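Side-chain contacts in citrate lyase subunit beta-like protein (Mycobacterium tuberculosis H37Rv, PDB 6CHU), which is a magnesium-binding lyase of the HpcH/HpaI aldolase family, linked to itaconate dissimilation and leucine catabolism in the tubercle bacillus: residues Ser156-Ala159 with Tyr163-Val166; Ala188-Ile193 with Glu197-Glu202. All coordinates share one frame; numbering follows the deposited sequence.

Interaction 1: residues Ser156-Ala159 with Tyr163-Val166. With ACT (acetate ion), chain C.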
ATOM      1  N   SER A 156       9.349 -11.669  -9.810  1.00 24.72           N
ATOM      2  CA  SER A 156       9.025 -10.975  -8.574  1.00 24.49           C
ATOM      3  C   SER A 156      10.165 -10.110  -8.054  1.00 24.60           C
ATOM      4  O   SER A 156       9.938  -9.288  -7.156  1.00 24.26           O
ATOM      5  CB  SER A 156       8.638 -11.994  -7.500  1.00 25.13           C
ATOM      6  OG  SER A 156       9.689 -12.920  -7.322  1.00 33.87           O
ATOM      7  N   ARG A 157      11.381 -10.288  -8.576  1.00 25.43           N
ATOM      8  CA  ARG A 157      12.562  -9.599  -8.071  1.00 25.90           C
ATOM      9  C   ARG A 157      13.300  -8.879  -9.188  1.00 29.20           C
ATOM     10  O   ARG A 157      13.337  -9.342 -10.331  1.00 29.63           O
ATOM     11  CB  ARG A 157      13.531 -10.584  -7.394  1.00 29.07           C
ATOM     12  CG  ARG A 157      12.967 -11.202  -6.130  1.00 28.03           C
ATOM     13  CD  ARG A 157      13.865 -12.317  -5.583  1.00 26.81           C
ATOM     14  NE  ARG A 157      13.176 -13.080  -4.539  1.00 29.45           N
ATOM     15  CZ  ARG A 157      13.186 -12.761  -3.249  1.00 28.05           C
ATOM     16  NH1 ARG A 157      13.859 -11.692  -2.837  1.00 27.00           N
ATOM     17  NH2 ARG A 157      12.542 -13.517  -2.369  1.00 28.55           N
ATOM     18  N   ARG A 158      13.908  -7.748  -8.834  1.00 25.07           N
ATOM     19  CA  ARG A 158      14.797  -7.046  -9.747  1.00 31.00           C
ATOM     20  C   ARG A 158      16.110  -7.812  -9.892  1.00 38.52           C
ATOM     21  O   ARG A 158      16.338  -8.844  -9.256  1.00 33.97           O
ATOM     22  CB  ARG A 158      15.090  -5.632  -9.250  1.00 34.09           C
ATOM     23  CG  ARG A 158      13.885  -4.825  -8.881  1.00 39.87           C
ATOM     24  CD  ARG A 158      14.288  -3.391  -8.615  1.00 50.03           C
ATOM     25  NE  ARG A 158      13.164  -2.631  -8.085  1.00 63.74           N
ATOM     26  CZ  ARG A 158      12.149  -2.187  -8.819  1.00 71.02           C
ATOM     27  NH1 ARG A 158      12.115  -2.426 -10.125  1.00 73.52           N
ATOM     28  NH2 ARG A 158      11.165  -1.505  -8.247  1.00 69.41           N
ATOM     29  N   ALA A 159      16.999  -7.264 -10.723  1.00 44.27           N
ATOM     30  CA  ALA A 159      18.274  -7.920 -11.000  1.00 49.91           C
ATOM     31  C   ALA A 159      19.113  -8.087  -9.737  1.00 51.69           C
ATOM     32  O   ALA A 159      19.803  -9.100  -9.575  1.00 53.34           O
ATOM     33  CB  ALA A 159      19.044  -7.129 -12.056  1.00 52.52           C
ATOM     34  N   TYR A 163      12.855  -7.290  -4.013  1.00 25.92           N
ATOM     35  CA  TYR A 163      11.484  -7.462  -4.465  1.00 23.83           C
ATOM     36  C   TYR A 163      11.060  -6.291  -5.345  1.00 23.30           C
ATOM     37  O   TYR A 163      11.427  -5.138  -5.102  1.00 25.13           O
ATOM     38  CB  TYR A 163      10.538  -7.565  -3.262  1.00 24.97           C
ATOM     39  CG  TYR A 163      10.457  -8.940  -2.634  1.00 28.54           C
ATOM     40  CD1 TYR A 163      10.172 -10.061  -3.404  1.00 24.57           C
ATOM     41  CD2 TYR A 163      10.672  -9.113  -1.269  1.00 26.78           C
ATOM     42  CE1 TYR A 163      10.091 -11.326  -2.825  1.00 27.10           C
ATOM     43  CE2 TYR A 163      10.594 -10.375  -0.679  1.00 24.34           C
ATOM     44  CZ  TYR A 163      10.308 -11.474  -1.465  1.00 27.45           C
ATOM     45  OH  TYR A 163      10.230 -12.727  -0.886  1.00 29.20           O
ATOM     46  N   ARG A 164      10.256  -6.591  -6.371  1.00 24.14           N
ATOM     47  CA  ARG A 164       9.617  -5.519  -7.121  1.00 22.26           C
ATOM     48  C   ARG A 164       8.514  -4.891  -6.265  1.00 22.86           C
ATOM     49  O   ARG A 164       8.095  -5.445  -5.249  1.00 22.25           O
ATOM     50  CB  ARG A 164       9.072  -6.044  -8.450  1.00 21.52           C
ATOM     51  CG  ARG A 164      10.189  -6.515  -9.403  1.00 24.73           C
ATOM     52  CD  ARG A 164       9.651  -7.115 -10.692  1.00 24.68           C
ATOM     53  NE  ARG A 164      10.752  -7.644 -11.516  1.00 23.78           N
ATOM     54  CZ  ARG A 164      11.558  -6.904 -12.267  1.00 27.69           C
ATOM     55  NH1 ARG A 164      11.412  -5.581 -12.335  1.00 27.78           N
ATOM     56  NH2 ARG A 164      12.533  -7.486 -12.960  1.00 30.45           N
ATOM     57  N   ASP A 165       8.044  -3.713  -6.688  1.00 22.17           N
ATOM     58  CA  ASP A 165       7.214  -2.888  -5.808  1.00 20.43           C
ATOM     59  C   ASP A 165       5.893  -3.560  -5.441  1.00 22.65           C
ATOM     60  O   ASP A 165       5.464  -3.489  -4.279  1.00 20.94           O
ATOM     61  CB  ASP A 165       6.957  -1.523  -6.450  1.00 19.22           C
ATOM     62  CG  ASP A 165       8.143  -0.578  -6.319  1.00 30.33           C
ATOM     63  OD1 ASP A 165       9.149  -0.954  -5.666  1.00 25.40           O
ATOM     64  OD2 ASP A 165       8.068   0.549  -6.866  1.00 30.36           O
ATOM     65  N   VAL A 166       5.207  -4.192  -6.408  1.00 19.96           N
ATOM     66  CA  VAL A 166       3.915  -4.792  -6.057  1.00 21.27           C
ATOM     67  C   VAL A 166       4.104  -5.914  -5.045  1.00 20.81           C
ATOM     68  O   VAL A 166       3.244  -6.131  -4.176  1.00 18.58           O
ATOM     69  CB  VAL A 166       3.140  -5.269  -7.309  1.00 22.16           C
ATOM     70  CG1 VAL A 166       3.758  -6.535  -7.912  1.00 25.11           C
ATOM     71  CG2 VAL A 166       1.660  -5.502  -6.946  1.00 20.57           C
TER
HETATM   72  C   ACT C 302       6.791  -2.721  -9.659  1.00 32.66           C
HETATM   73  O   ACT C 302       8.042  -2.820  -9.410  1.00 24.36           O
HETATM   74  OXT ACT C 302       5.792  -3.169  -8.987  1.00 24.63           O
HETATM   75  CH3 ACT C 302       6.398  -1.932 -10.970  1.00 27.58           C
HETATM   76  O   HOH W   1      11.299  -2.560  -5.742  1.00 36.86           O
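Arg-157 and Tyr-163 lie side by side and point the same way, forming an off-centre cation-pi contact. Arg-157 CZ sits 4.0 Å from the centroid of the Tyr-163 ring and 34° off its normal, and the two planes are 31° apart, so the guanidinium spreads over one ring face near CE1 rather than over its middle. Tyr-163 has CG beside its own backbone N (chi1 -82°), which brings the ring alongside the extended arginine. Outside the two segments, Glu-202 and the carbonyl of Gly-161 are partners of the Arg-157 guanidinium.

A single backbone pairing joins the two arms of this loop. Arg-164 N donates to Ser-156 O at 2.8 Å, nearly straight, beside a single beta bridge between Arg-157 and Tyr-163.

The ionic part centres on Arg-158. Its NH2 makes a weak salt bridge to Asp-165 OD1 at 3.3 Å, the guanidinium standing almost at right angles to the carboxylate. Water 1 bridges the same pair: it accepts from Arg-158 NH2 and donates to Asp-165 OD1 and Tyr-163 O, each at 2.7 Å. Arg-158 NH1 comes within 3.9 Å of Arg-164 NH1, but Asp-205 of the second subunit forms a salt bridge with the former and a long, weak ion pair with the latter, while Arg-164 NE is hydrogen-bonded to Ser-155 OG. Asp-165 OD2 pairs with Arg-168 of that subunit.

Arg-164 is the N-cap residue of helix 165-180. An acetate ion, probably from the crystallisation liquor, accepts from the first turn: Asp-165 N reaches its O atom at 2.9 Å and Val-166 N its OXT at 2.8 Å. The chemistry is thus consistent with a helix start able to hold an anion, with arginine charges shared between this turn and carboxylates at the trimer interface.

Interaction 2: residues Ala188-Ile193 with Glu197-Glu202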
ATOM      1  N   ALA A 188       7.383 -14.516   3.029  1.00 18.92           N
ATOM      2  CA  ALA A 188       7.439 -15.386   1.861  1.00 19.41           C
ATOM      3  C   ALA A 188       8.782 -16.118   1.747  1.00 22.33           C
ATOM      4  O   ALA A 188       9.823 -15.677   2.254  1.00 20.96           O
ATOM      5  CB  ALA A 188       7.198 -14.580   0.578  1.00 19.59           C
ATOM      6  N   VAL A 189       8.744 -17.241   1.020  1.00 19.75           N
ATOM      7  CA  VAL A 189       9.915 -18.090   0.850  1.00 18.94           C
ATOM      8  C   VAL A 189      10.939 -17.419  -0.051  1.00 21.58           C
ATOM      9  O   VAL A 189      10.611 -16.624  -0.939  1.00 22.49           O
ATOM     10  CB  VAL A 189       9.519 -19.463   0.277  1.00 24.54           C
ATOM     11  CG1 VAL A 189       8.611 -20.210   1.232  1.00 20.66           C
ATOM     12  CG2 VAL A 189       8.868 -19.317  -1.093  1.00 27.80           C
ATOM     13  N   HIS A 190      12.199 -17.768   0.170  1.00 21.91           N
ATOM     14  CA  HIS A 190      13.322 -17.298  -0.630  1.00 24.31           C
ATOM     15  C   HIS A 190      13.686 -18.444  -1.561  1.00 23.92           C
ATOM     16  O   HIS A 190      14.350 -19.390  -1.142  1.00 25.72           O
ATOM     17  CB  HIS A 190      14.482 -16.917   0.282  1.00 23.54           C
ATOM     18  CG  HIS A 190      15.510 -16.055  -0.375  1.00 25.56           C
ATOM     19  ND1 HIS A 190      15.391 -14.684  -0.450  1.00 24.00           N
ATOM     20  CD2 HIS A 190      16.682 -16.368  -0.975  1.00 29.47           C
ATOM     21  CE1 HIS A 190      16.446 -14.189  -1.072  1.00 28.94           C
ATOM     22  NE2 HIS A 190      17.240 -15.190  -1.409  1.00 29.56           N
ATOM     23  N   LEU A 191      13.247 -18.367  -2.825  1.00 24.63           N
ATOM     24  CA  LEU A 191      13.402 -19.514  -3.717  1.00 27.26           C
ATOM     25  C   LEU A 191      14.852 -19.783  -4.091  1.00 26.94           C
ATOM     26  O   LEU A 191      15.187 -20.926  -4.434  1.00 26.82           O
ATOM     27  CB  LEU A 191      12.574 -19.325  -4.989  1.00 28.09           C
ATOM     28  CG  LEU A 191      11.055 -19.446  -4.816  1.00 27.39           C
ATOM     29  CD1 LEU A 191      10.417 -19.503  -6.182  1.00 32.89           C
ATOM     30  CD2 LEU A 191      10.668 -20.683  -4.019  1.00 27.70           C
ATOM     31  N   ASP A 192      15.719 -18.771  -4.031  1.00 24.44           N
ATOM     32  CA  ASP A 192      17.132 -18.948  -4.375  1.00 29.76           C
ATOM     33  C   ASP A 192      17.846 -19.523  -3.158  1.00 25.81           C
ATOM     34  O   ASP A 192      18.374 -18.794  -2.315  1.00 25.92           O
ATOM     35  CB  ASP A 192      17.756 -17.628  -4.822  1.00 27.92           C
ATOM     36  CG  ASP A 192      19.137 -17.812  -5.436  1.00 34.99           C
ATOM     37  OD1 ASP A 192      19.709 -18.914  -5.320  1.00 28.83           O
ATOM     38  OD2 ASP A 192      19.656 -16.851  -6.035  1.00 35.69           O
ATOM     39  N   ILE A 193      17.900 -20.859  -3.102  1.00 26.14           N
ATOM     40  CA  ILE A 193      18.331 -21.561  -1.891  1.00 27.68           C
ATOM     41  C   ILE A 193      19.773 -21.216  -1.537  1.00 28.18           C
ATOM     42  O   ILE A 193      20.106 -20.975  -0.371  1.00 30.70           O
ATOM     43  CB  ILE A 193      18.152 -23.080  -2.065  1.00 25.50           C
ATOM     44  CG1 ILE A 193      16.672 -23.425  -2.182  1.00 28.90           C
ATOM     45  CG2 ILE A 193      18.822 -23.832  -0.923  1.00 25.14           C
ATOM     46  CD1 ILE A 193      16.420 -24.893  -2.481  1.00 30.93           C
ATOM     47  N   GLU A 197      23.131 -14.985   1.471  1.00 30.49           N
ATOM     48  CA  GLU A 197      23.239 -13.551   1.736  1.00 35.69           C
ATOM     49  C   GLU A 197      21.882 -12.863   1.605  1.00 33.32           C
ATOM     50  O   GLU A 197      21.459 -12.107   2.494  1.00 33.22           O
ATOM     51  CB  GLU A 197      24.263 -12.922   0.787  1.00 37.70           C
ATOM     52  CG  GLU A 197      24.407 -11.417   0.920  1.00 48.92           C
ATOM     53  CD  GLU A 197      25.325 -10.819  -0.137  1.00 69.13           C
ATOM     54  OE1 GLU A 197      25.501 -11.448  -1.203  1.00 75.02           O
ATOM     55  OE2 GLU A 197      25.871  -9.720   0.098  1.00 75.26           O
ATOM     56  N   GLY A 198      21.172 -13.132   0.504  1.00 30.18           N
ATOM     57  CA  GLY A 198      19.875 -12.509   0.305  1.00 25.49           C
ATOM     58  C   GLY A 198      18.856 -12.930   1.348  1.00 25.74           C
ATOM     59  O   GLY A 198      18.055 -12.112   1.814  1.00 24.37           O
ATOM     60  N   LEU A 199      18.871 -14.212   1.729  1.00 28.12           N
ATOM     61  CA  LEU A 199      17.959 -14.687   2.767  1.00 28.48           C
ATOM     62  C   LEU A 199      18.251 -14.021   4.101  1.00 29.85           C
ATOM     63  O   LEU A 199      17.328 -13.644   4.834  1.00 29.09           O
ATOM     64  CB  LEU A 199      18.063 -16.201   2.909  1.00 30.77           C
ATOM     65  CG  LEU A 199      17.255 -16.809   4.059  1.00 26.86           C
ATOM     66  CD1 LEU A 199      15.751 -16.590   3.869  1.00 25.86           C
ATOM     67  CD2 LEU A 199      17.580 -18.287   4.180  1.00 26.24           C
ATOM     68  N   GLN A 200      19.531 -13.880   4.442  1.00 26.06           N
ATOM     69  CA  GLN A 200      19.882 -13.234   5.700  1.00 28.85           C
ATOM     70  C   GLN A 200      19.308 -11.824   5.766  1.00 25.44           C
ATOM     71  O   GLN A 200      18.657 -11.454   6.750  1.00 28.95           O
ATOM     72  CB  GLN A 200      21.398 -13.216   5.874  1.00 32.09           C
ATOM     73  CG  GLN A 200      21.821 -12.933   7.292  1.00 45.61           C
ATOM     74  CD  GLN A 200      23.278 -13.264   7.536  1.00 60.07           C
ATOM     75  OE1 GLN A 200      24.000 -13.674   6.623  1.00 66.79           O
ATOM     76  NE2 GLN A 200      23.719 -13.097   8.775  1.00 65.15           N
ATOM     77  N   GLU A 201      19.515 -11.035   4.704  1.00 25.06           N
ATOM     78  CA  GLU A 201      19.016  -9.662   4.675  1.00 29.16           C
ATOM     79  C   GLU A 201      17.495  -9.623   4.715  1.00 27.73           C
ATOM     80  O   GLU A 201      16.901  -8.754   5.367  1.00 26.88           O
ATOM     81  CB  GLU A 201      19.524  -8.952   3.420  1.00 33.31           C
ATOM     82  CG  GLU A 201      21.040  -8.905   3.295  1.00 44.58           C
ATOM     83  CD  GLU A 201      21.485  -8.149   2.056  1.00 63.32           C
ATOM     84  OE1 GLU A 201      20.603  -7.701   1.288  1.00 66.72           O
ATOM     85  OE2 GLU A 201      22.711  -8.003   1.853  1.00 69.38           O
ATOM     86  N   GLU A 202      16.854 -10.554   4.004  1.00 24.47           N
ATOM     87  CA  GLU A 202      15.401 -10.619   3.923  1.00 24.82           C
ATOM     88  C   GLU A 202      14.781 -10.998   5.264  1.00 26.75           C
ATOM     89  O   GLU A 202      13.792 -10.391   5.696  1.00 24.83           O
ATOM     90  CB  GLU A 202      15.026 -11.636   2.848  1.00 25.79           C
ATOM     91  CG  GLU A 202      13.585 -11.643   2.383  1.00 28.93           C
ATOM     92  CD  GLU A 202      13.476 -12.351   1.048  1.00 27.25           C
ATOM     93  OE1 GLU A 202      13.449 -13.600   1.037  1.00 25.32           O
ATOM     94  OE2 GLU A 202      13.481 -11.660   0.011  1.00 27.74           O
TER
HETATM   95  O   HOH W   2      12.481 -15.229   2.952  1.00 24.52           O
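His-190, in the loop that follows strand 184-187 of the TIM barrel, reaches across to helix 196-209 and forms a His-carboxylate hydrogen bond with Glu-202. This beta-alpha connection bends back so that the imidazole lies against the first turns of the helix. Starting at the backbone, His-190 CB meets the methyl Leu-199 CD1 at 3.8 Å. CG lies anti to the backbone N (chi1 -163°), carrying the ring toward the helix. The ring then packs one face on Leu-199, whose CB stands 4.3 Å from the His-190 centroid, a CH-pi contact over the face. Leu-199 N lies over the same ring, toward its rim.

Further out, His-190 CE1 touches Gly-198 C at 3.6 Å, so the backbone itself forms the wall there. NE2 at the far side of the ring is hydrogen-bonded to Asp-195 OD2, just before the helical segment; carboxylates therefore engage both ring nitrogens and fix the rotation of the imidazole. Such flanking would tend to stabilise a protonated ring.

On the other nitrogen, ND1 donates its N-H to Glu-202 OE1 at 2.7 Å with an angle of 158°. The acceptor lies close to the imidazole plane, whereas the donor stands 48° out of the carboxylate plane. Water 2 lies within hydrogen-bonding distance of two oxygens, 2.7 Å from Glu-202 OE1 and 2.8 Å from Ala-188 O.

How the interactions relate
Both contacts lie within the TIM barrel's helical layer and its connecting loops, but they hold different elements: interaction 1 the loop leading into helix 165-180, interaction 2 the loop from strand 184-187 into helix 196-209. Interaction 1 is partly buried, about 19 Å from chain centre to contact centre, and uses arginine charges shared with the second subunit. Interaction 2 is buried, about 14 Å from the chain centre, and rests on one histidine against a helix. They meet directly: Arg-157 NH1 forms a salt bridge with Glu-202 OE2 at 2.9 Å, so this carboxylate serves the arginine of one contact and the histidine of the other.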